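Local coordinates for protein 2-hydroxyisobutyryl-CoA synthetase (Aquincola tertiaricarbonis, PDB 6HDY) that belongs to the ANL superfamily of AMP-binding enzymes, with a large N-terminal part and a smaller C-terminal domain, at residues E13-P18 against D47-G52; S384-A389 against H400-T405. All blocks are in the same frame, centred on the assembly; numbering follows the deposited sequence.

Contact 1: residues E13-P18 against D47-G52; sequences EEWNFP and DKAILG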
loop_
_atom_site.group_PDB
_atom_site.type_symbol
_atom_site.label_atom_id
_atom_site.label_comp_id
_atom_site.label_asym_id
_atom_site.label_seq_id
_atom_site.Cartn_x
_atom_site.Cartn_y
_atom_site.Cartn_z
ATOM N N GLU A 13 15.238 -20.283 21.576
ATOM C CA GLU A 13 16.001 -19.588 20.540
ATOM C C GLU A 13 15.763 -18.099 20.609
ATOM O O GLU A 13 14.620 -17.666 20.599
ATOM C CB GLU A 13 15.658 -20.104 19.128
ATOM C CG GLU A 13 15.811 -21.601 18.901
ATOM C CD GLU A 13 14.583 -22.450 19.182
ATOM O OE1 GLU A 13 13.719 -22.018 19.978
ATOM O OE2 GLU A 13 14.501 -23.565 18.618
ATOM N N GLU A 14 16.856 -17.327 20.740
ATOM C CA GLU A 14 16.907 -15.865 20.791
ATOM C C GLU A 14 15.914 -15.259 21.789
ATOM O O GLU A 14 15.282 -14.234 21.501
ATOM C CB GLU A 14 16.750 -15.287 19.373
ATOM C CG GLU A 14 17.769 -15.932 18.453
ATOM C CD GLU A 14 17.875 -15.346 17.073
ATOM O OE1 GLU A 14 18.431 -14.231 16.951
ATOM O OE2 GLU A 14 17.499 -16.048 16.108
ATOM N N TRP A 15 15.809 -15.899 22.980
ATOM C CA TRP A 15 14.921 -15.479 24.055
ATOM C C TRP A 15 15.553 -14.343 24.835
ATOM O O TRP A 15 16.404 -14.571 25.683
ATOM C CB TRP A 15 14.559 -16.667 24.958
ATOM C CG TRP A 15 13.456 -16.402 25.944
ATOM C CD1 TRP A 15 13.545 -16.454 27.304
ATOM C CD2 TRP A 15 12.086 -16.093 25.642
ATOM N NE1 TRP A 15 12.321 -16.176 27.871
ATOM C CE2 TRP A 15 11.406 -15.959 26.874
ATOM C CE3 TRP A 15 11.364 -15.915 24.447
ATOM C CZ2 TRP A 15 10.040 -15.661 26.945
ATOM C CZ3 TRP A 15 10.020 -15.593 24.520
ATOM C CH2 TRP A 15 9.367 -15.478 25.756
ATOM N N ASN A 16 15.159 -13.108 24.518
ATOM C CA ASN A 16 15.697 -11.915 25.162
ATOM C C ASN A 16 14.709 -10.761 25.077
ATOM O O ASN A 16 13.975 -10.643 24.086
ATOM C CB ASN A 16 17.024 -11.510 24.469
ATOM C CG ASN A 16 17.933 -10.583 25.243
ATOM O OD1 ASN A 16 18.080 -10.674 26.472
ATOM N ND2 ASN A 16 18.643 -9.721 24.518
ATOM N N PHE A 17 14.707 -9.898 26.116
ATOM C CA PHE A 17 13.924 -8.668 26.118
ATOM C C PHE A 17 14.832 -7.483 26.441
ATOM O O PHE A 17 15.431 -7.471 27.522
ATOM C CB PHE A 17 12.701 -8.674 27.043
ATOM C CG PHE A 17 11.799 -7.467 26.823
ATOM C CD1 PHE A 17 12.010 -6.278 27.521
ATOM C CD2 PHE A 17 10.755 -7.514 25.901
ATOM C CE1 PHE A 17 11.184 -5.169 27.317
ATOM C CE2 PHE A 17 9.918 -6.412 25.714
ATOM C CZ PHE A 17 10.148 -5.240 26.413
ATOM N N PRO A 18 14.900 -6.448 25.557
ATOM C CA PRO A 18 14.251 -6.331 24.230
ATOM C C PRO A 18 14.801 -7.374 23.255
ATOM O O PRO A 18 15.980 -7.696 23.311
ATOM C CB PRO A 18 14.634 -4.904 23.773
ATOM C CG PRO A 18 15.049 -4.185 25.022
ATOM C CD PRO A 18 15.722 -5.262 25.843
ATOM N N ASP A 47 5.580 -21.757 29.938
ATOM C CA ASP A 47 4.802 -20.935 30.870
ATOM C C ASP A 47 5.667 -20.341 31.981
ATOM O O ASP A 47 5.346 -19.259 32.483
ATOM C CB ASP A 47 3.624 -21.721 31.452
ATOM C CG ASP A 47 2.392 -21.818 30.569
ATOM O OD1 ASP A 47 2.431 -21.301 29.423
ATOM O OD2 ASP A 47 1.384 -22.419 31.022
ATOM N N LYS A 48 6.780 -21.023 32.332
ATOM C CA LYS A 48 7.722 -20.530 33.334
ATOM C C LYS A 48 8.469 -19.310 32.785
ATOM O O LYS A 48 8.593 -18.286 33.469
ATOM C CB LYS A 48 8.720 -21.625 33.744
ATOM C CG LYS A 48 8.116 -22.643 34.718
ATOM C CD LYS A 48 9.153 -23.307 35.634
ATOM C CE LYS A 48 8.500 -24.270 36.608
ATOM N NZ LYS A 48 9.316 -24.470 37.837
ATOM N N ALA A 49 8.970 -19.431 31.546
ATOM C CA ALA A 49 9.721 -18.396 30.864
ATOM C C ALA A 49 8.801 -17.236 30.470
ATOM O O ALA A 49 9.229 -16.093 30.567
ATOM C CB ALA A 49 10.423 -18.977 29.651
ATOM N N ILE A 50 7.526 -17.524 30.109
ATOM C CA ILE A 50 6.510 -16.503 29.768
ATOM C C ILE A 50 6.293 -15.591 30.973
ATOM O O ILE A 50 6.338 -14.378 30.817
ATOM C CB ILE A 50 5.192 -17.132 29.235
ATOM C CG1 ILE A 50 5.392 -17.658 27.807
ATOM C CG2 ILE A 50 4.010 -16.136 29.301
ATOM C CD1 ILE A 50 4.450 -18.755 27.406
ATOM N N LEU A 51 6.143 -16.181 32.172
ATOM C CA LEU A 51 5.975 -15.461 33.438
ATOM C C LEU A 51 7.205 -14.590 33.704
ATOM O O LEU A 51 7.053 -13.451 34.149
ATOM C CB LEU A 51 5.730 -16.454 34.598
ATOM C CG LEU A 51 5.846 -15.922 36.049
ATOM C CD1 LEU A 51 4.783 -14.848 36.343
ATOM C CD2 LEU A 51 5.801 -17.064 37.066
ATOM N N GLY A 52 8.394 -15.138 33.416
ATOM C CA GLY A 52 9.671 -14.444 33.542
ATOM C C GLY A 52 9.708 -13.213 32.659
ATOM O O GLY A 52 10.057 -12.121 33.115
HETATM O O HOH W 1 12.343 -15.132 30.596
#

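Contact 2: residues S384-A389 against H400-T405; sequences SEIDAA and HRIVIT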
loop_
_atom_site.group_PDB
_atom_site.type_symbol
_atom_site.label_atom_id
_atom_site.label_comp_id
_atom_site.label_asym_id
_atom_site.label_seq_id
_atom_site.Cartn_x
_atom_site.Cartn_y
_atom_site.Cartn_z
ATOM N N SER A 384 -21.692 -14.573 12.081
ATOM C CA SER A 384 -20.910 -15.664 11.500
ATOM C C SER A 384 -21.671 -17.000 11.458
ATOM O O SER A 384 -21.341 -17.857 10.625
ATOM C CB SER A 384 -19.566 -15.823 12.207
ATOM O OG SER A 384 -19.753 -16.222 13.554
ATOM N N GLU A 385 -22.664 -17.185 12.360
ATOM C CA GLU A 385 -23.484 -18.415 12.420
ATOM C C GLU A 385 -24.434 -18.478 11.213
ATOM O O GLU A 385 -24.618 -19.544 10.633
ATOM C CB GLU A 385 -24.259 -18.501 13.739
ATOM C CG GLU A 385 -23.378 -18.634 14.979
ATOM C CD GLU A 385 -24.094 -18.456 16.310
ATOM O OE1 GLU A 385 -24.927 -17.531 16.422
ATOM O OE2 GLU A 385 -23.795 -19.225 17.252
ATOM N N ILE A 386 -24.967 -17.305 10.802
ATOM C CA ILE A 386 -25.839 -17.114 9.637
ATOM C C ILE A 386 -25.031 -17.317 8.353
ATOM O O ILE A 386 -25.481 -18.027 7.451
ATOM C CB ILE A 386 -26.557 -15.737 9.701
ATOM C CG1 ILE A 386 -27.600 -15.734 10.841
ATOM C CG2 ILE A 386 -27.188 -15.343 8.346
ATOM C CD1 ILE A 386 -27.891 -14.392 11.422
ATOM N N ASP A 387 -23.823 -16.706 8.291
ATOM C CA ASP A 387 -22.899 -16.827 7.170
ATOM C C ASP A 387 -22.548 -18.291 6.948
ATOM O O ASP A 387 -22.603 -18.740 5.811
ATOM C CB ASP A 387 -21.621 -16.004 7.437
ATOM C CG ASP A 387 -20.705 -15.856 6.242
ATOM O OD1 ASP A 387 -21.220 -15.656 5.123
ATOM O OD2 ASP A 387 -19.471 -15.890 6.434
ATOM N N ALA A 388 -22.232 -19.043 8.036
ATOM C CA ALA A 388 -21.891 -20.461 8.007
ATOM C C ALA A 388 -23.034 -21.331 7.470
ATOM O O ALA A 388 -22.786 -22.183 6.613
ATOM C CB ALA A 388 -21.484 -20.940 9.393
ATOM N N ALA A 389 -24.280 -21.105 7.956
ATOM C CA ALA A 389 -25.448 -21.894 7.553
ATOM C C ALA A 389 -25.776 -21.687 6.079
ATOM O O ALA A 389 -26.015 -22.668 5.373
ATOM C CB ALA A 389 -26.648 -21.549 8.420
ATOM N N HIS A 400 -25.450 -12.021 1.337
ATOM C CA HIS A 400 -26.650 -11.812 2.151
ATOM C C HIS A 400 -26.431 -10.604 3.055
ATOM O O HIS A 400 -25.291 -10.140 3.210
ATOM C CB HIS A 400 -26.993 -13.066 2.987
ATOM C CG HIS A 400 -26.049 -13.329 4.122
ATOM N ND1 HIS A 400 -24.871 -14.030 3.935
ATOM C CD2 HIS A 400 -26.148 -12.987 5.432
ATOM C CE1 HIS A 400 -24.299 -14.099 5.127
ATOM N NE2 HIS A 400 -25.023 -13.479 6.055
ATOM N N ARG A 401 -27.522 -10.101 3.636
ATOM C CA ARG A 401 -27.537 -9.036 4.629
ATOM C C ARG A 401 -28.462 -9.502 5.748
ATOM O O ARG A 401 -29.443 -10.219 5.502
ATOM C CB ARG A 401 -28.060 -7.698 4.069
ATOM C CG ARG A 401 -27.168 -6.959 3.056
ATOM C CD ARG A 401 -25.953 -6.240 3.642
ATOM N NE ARG A 401 -24.789 -7.077 3.426
ATOM C CZ ARG A 401 -23.787 -6.797 2.607
ATOM N NH1 ARG A 401 -23.707 -5.611 2.019
ATOM N NH2 ARG A 401 -22.844 -7.686 2.392
ATOM N N ILE A 402 -28.125 -9.124 6.980
ATOM C CA ILE A 402 -28.938 -9.372 8.168
ATOM C C ILE A 402 -29.483 -7.987 8.536
ATOM O O ILE A 402 -28.698 -7.039 8.626
ATOM C CB ILE A 402 -28.132 -10.020 9.321
ATOM C CG1 ILE A 402 -27.331 -11.248 8.842
ATOM C CG2 ILE A 402 -29.032 -10.360 10.501
ATOM C CD1 ILE A 402 -26.106 -11.544 9.696
ATOM N N VAL A 403 -30.823 -7.842 8.610
ATOM C CA VAL A 403 -31.478 -6.570 8.930
ATOM C C VAL A 403 -32.058 -6.663 10.350
ATOM O O VAL A 403 -32.918 -7.505 10.627
ATOM C CB VAL A 403 -32.493 -6.072 7.855
ATOM C CG1 VAL A 403 -33.162 -4.776 8.284
ATOM C CG2 VAL A 403 -31.815 -5.886 6.496
ATOM N N ILE A 404 -31.503 -5.849 11.265
ATOM C CA ILE A 404 -31.877 -5.864 12.685
ATOM C C ILE A 404 -32.223 -4.488 13.239
ATOM O O ILE A 404 -32.063 -3.463 12.574
ATOM C CB ILE A 404 -30.776 -6.551 13.584
ATOM C CG1 ILE A 404 -29.536 -5.619 13.801
ATOM C CG2 ILE A 404 -30.379 -7.959 13.089
ATOM C CD1 ILE A 404 -28.605 -5.982 14.992
ATOM N N THR A 405 -32.682 -4.491 14.490
ATOM C CA THR A 405 -32.900 -3.308 15.305
ATOM C C THR A 405 -32.411 -3.590 16.722
ATOM O O THR A 405 -32.773 -4.616 17.306
ATOM C CB THR A 405 -34.331 -2.742 15.202
ATOM O OG1 THR A 405 -34.317 -1.474 15.849
ATOM C CG2 THR A 405 -35.412 -3.652 15.834
#

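Contact 1: residues E13-P18 against D47-G52
Trp15 NE1 gives its hydrogen to a water at 2.9 Å, and the same water donates to Ala49 O at 3.3 Å. The contact is a loop-on-helix packing in the N-terminal part of this AMP-binding enzyme. The loop 13-18 precedes helix 36-40, and Ala49 lies in the early turns of helix 43-64. No direct hydrogen bond joins the two segments; the water makes the polar link. The indole meets the helix with its NE1 and CZ2 side. Ala49 O sits near the ring plane, at the edge, 3.7 Å from Trp15 CZ2. The side chain of Trp15 leaves the loop with CG trans to the backbone N (chi1 -169°), which carries the indole across to the helix. Ala49 also turns its CB bond toward the loop. The CB bond of Ile50 points away from the loop, and its side chain touches Gln301. Arg53, one turn on from Ala49, makes a cation-pi contact with the indole. Phe17 touches the same helix further along and meets Tyr60 edge-to-face. Ala49 CB is 3.8 Å from Trp15 NE1 but stands well off the ring plane, unlike Ala49 O. From that position Ala49 CB also lies 4.2 Å from Trp15 CE2.

Contact 2: residues S384-A389 against H400-T405
Ile386 reaches Ile402 tip to tip, CD1 to CD1 at 3.8 Å, and its other branch, CG2, lies 3.7 Å from His400 NE2. Here helix 383-391 packs on strand 399-403 of the mixed sheet in the C-terminal domain. The segment axes are 10.0 Å apart at closest and run at 143°, nearer antiparallel than parallel. With chi1 of Ile386 at -69°, CG2 is trans to the backbone N and CG1 lies beside it, and the two branches take different partners. Asp387 comes to the histidine at about a right angle. Its OD1 meets the ring edge, in plane, 3.5 Å from His400 CE1. This is a contact with a carbon, and no hydrogen bond crosses between the segments. A chi1 of 71° puts CG of His400 between the backbone N and the carbonyl carbon.

In the next shell, Leu413 and Leu415 of strand 413-419 touch both isoleucines. Asp387 has a long, weak ion pair with Arg469. Tyr396 OH is hydrogen-bonded to His400 ND1, which would limit rotation of the ring.

In the fold
Contact 1 and contact 2 lie on opposite sides of the chain's centre, in the two parts of the ANL architecture. Their centres are 42 Å apart and their nearest atoms about 28 Å, so they do not touch. They follow in series along the chain: the 13-18 and 47-52 pair closes well before 384-389 and 400-405 begin. Contact 1 joins loop 13-18 to helix 43-64, its centre 25 Å from the centre of the chain. Contact 2 is a buried helix-to-sheet contact, apolar in its isoleucines, with Asp387 and His400 beside them. The side chain of Asp387 is about 10 Å from the bound 8LQ, too far for direct contact.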